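Local coordinates for uncharacterized protein (Mycolicibacterium smegmatis MC2 155, PDB 6T84), which is a membrane-bound accessory protein required for MmpL3-dependent transport of trehalose monomycolate to the mycobacterial cell wall, and for growth and cell elongation, at residues E60-F65 with E164-V169. Sequence-based numbering, arbitrary orientation.
Sequences EAVFIF and EGLRTV
Leu166 overlaps Val62 and Ile64 through a single methyl, CD2, in a helix-on-sheet packing that sets helix 159-175 against one face of the large antiparallel sheet. The nearest pair is Leu166 CD2 with Val62 CG2 at 4.1 Å; Ile64 CD1 follows at 4.2 Å from the same Leu166 CD2. Both distances are those of apolar van der Waals contact, and no hydrogen bond links the two segments. The backbones stay well apart, with 8.7 Å between the CA atoms of Val62 and Leu166, so methyl groups bridge the gap. The Val62 and Leu166 side chains lie roughly perpendicular and meet through one methyl each, not along their lengths. With Val62 CG1 at chi1 66° from the backbone nitrogen, CG2 takes the position opposite that nitrogen and is the methyl that meets Leu166 CD2.

Val62 and Ile64, two apart on strand 60-67, present their CB atoms to the helix, whereas Phe63 between them turns to the other face, where its ring meets Trp148. Ile74 of the adjacent strand touches Val62, Ile64 and Val169, and Trp17 of helix 10-21 packs on both Ile64 and Leu166. Val62, Ile64 and Leu166 are all buried, which places the contact in the hydrophobic core of the N-terminal domain of TtfA, which is probably cytoplasmic.

Within the helix, Glu164 O accepts two bonds, from Thr168 N and from Thr168 OG1; the hydroxyl oxygen lies 2.8 Å from Glu164 O and 43° out of the carbonyl plane.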
# COMPACT_ATOMS: atom_id res chain seq x y z
N GLU A 60 4.85 -7.00 12.98
CA GLU A 60 4.07 -5.82 12.66
C GLU A 60 2.78 -6.26 11.95
O GLU A 60 2.80 -7.12 11.06
CB GLU A 60 4.86 -4.88 11.75
CG GLU A 60 6.04 -4.24 12.46
CD GLU A 60 5.65 -3.26 13.54
OE1 GLU A 60 4.49 -2.79 13.59
OE2 GLU A 60 6.53 -2.93 14.37
N ALA A 61 1.66 -5.64 12.33
CA ALA A 61 0.37 -6.00 11.73
C ALA A 61 0.38 -5.77 10.21
O ALA A 61 0.90 -4.77 9.70
CB ALA A 61 -0.76 -5.17 12.33
N VAL A 62 -0.24 -6.71 9.49
CA VAL A 62 -0.49 -6.56 8.06
C VAL A 62 -1.94 -6.95 7.80
O VAL A 62 -2.42 -7.96 8.33
CB VAL A 62 0.50 -7.38 7.19
CG1 VAL A 62 0.31 -8.88 7.37
CG2 VAL A 62 0.33 -7.01 5.68
N PHE A 63 -2.64 -6.14 7.03
CA PHE A 63 -4.03 -6.40 6.65
C PHE A 63 -4.15 -6.44 5.14
O PHE A 63 -3.52 -5.63 4.46
CB PHE A 63 -4.95 -5.30 7.19
CG PHE A 63 -4.86 -5.10 8.74
CD1 PHE A 63 -4.51 -6.14 9.61
CD2 PHE A 63 -5.14 -3.90 9.29
CE1 PHE A 63 -4.44 -5.99 11.01
CE2 PHE A 63 -5.10 -3.73 10.68
CZ PHE A 63 -4.75 -4.78 11.54
N ILE A 64 -4.88 -7.41 4.60
CA ILE A 64 -5.07 -7.56 3.16
C ILE A 64 -6.56 -7.65 2.93
O ILE A 64 -7.24 -8.43 3.61
CB ILE A 64 -4.36 -8.83 2.66
CG1 ILE A 64 -2.86 -8.78 3.07
CG2 ILE A 64 -4.50 -8.92 1.11
CD1 ILE A 64 -2.52 -9.64 4.27
N PHE A 65 -7.07 -6.88 1.98
CA PHE A 65 -8.53 -6.85 1.82
C PHE A 65 -8.87 -6.33 0.44
O PHE A 65 -8.02 -5.74 -0.25
CB PHE A 65 -9.22 -6.00 2.91
CG PHE A 65 -8.65 -4.64 3.03
CD1 PHE A 65 -9.14 -3.59 2.24
CD2 PHE A 65 -7.58 -4.40 3.89
CE1 PHE A 65 -8.55 -2.30 2.30
CE2 PHE A 65 -7.03 -3.11 3.99
CZ PHE A 65 -7.51 -2.06 3.20
N GLU A 164 3.70 -11.59 -3.88
CA GLU A 164 4.62 -10.56 -4.30
C GLU A 164 4.26 -9.22 -3.69
O GLU A 164 5.12 -8.41 -3.38
CB GLU A 164 4.58 -10.49 -5.83
CG GLU A 164 5.60 -9.50 -6.45
CD GLU A 164 7.07 -9.68 -6.02
OE1 GLU A 164 7.50 -10.80 -5.64
OE2 GLU A 164 7.81 -8.68 -6.08
N GLY A 165 2.97 -8.99 -3.43
CA GLY A 165 2.56 -7.74 -2.79
C GLY A 165 3.06 -7.62 -1.37
O GLY A 165 3.43 -6.53 -0.92
N LEU A 166 3.05 -8.74 -0.62
CA LEU A 166 3.66 -8.71 0.71
C LEU A 166 5.11 -8.31 0.61
O LEU A 166 5.58 -7.49 1.40
CB LEU A 166 3.56 -10.05 1.46
CG LEU A 166 2.18 -10.59 1.83
CD1 LEU A 166 2.41 -11.92 2.52
CD2 LEU A 166 1.42 -9.60 2.71
N ARG A 167 5.85 -8.89 -0.34
CA ARG A 167 7.26 -8.51 -0.47
C ARG A 167 7.41 -7.06 -0.89
O ARG A 167 8.32 -6.36 -0.43
CB ARG A 167 7.97 -9.44 -1.47
CG ARG A 167 9.46 -9.18 -1.60
CD ARG A 167 10.15 -9.35 -0.27
NE ARG A 167 10.05 -10.72 0.22
CZ ARG A 167 10.44 -11.13 1.42
NH1 ARG A 167 10.97 -10.27 2.27
NH2 ARG A 167 10.31 -12.40 1.77
N THR A 168 6.53 -6.58 -1.78
CA THR A 168 6.62 -5.21 -2.26
C THR A 168 6.35 -4.20 -1.13
O THR A 168 7.08 -3.21 -1.00
CB THR A 168 5.65 -5.03 -3.42
OG1 THR A 168 6.05 -5.95 -4.47
CG2 THR A 168 5.74 -3.58 -4.02
N VAL A 169 5.29 -4.43 -0.34
CA VAL A 169 4.97 -3.48 0.71
C VAL A 169 6.08 -3.44 1.75
O VAL A 169 6.40 -2.37 2.29
CB VAL A 169 3.56 -3.69 1.33
CG1 VAL A 169 3.56 -4.89 2.26
CG2 VAL A 169 3.16 -2.42 2.09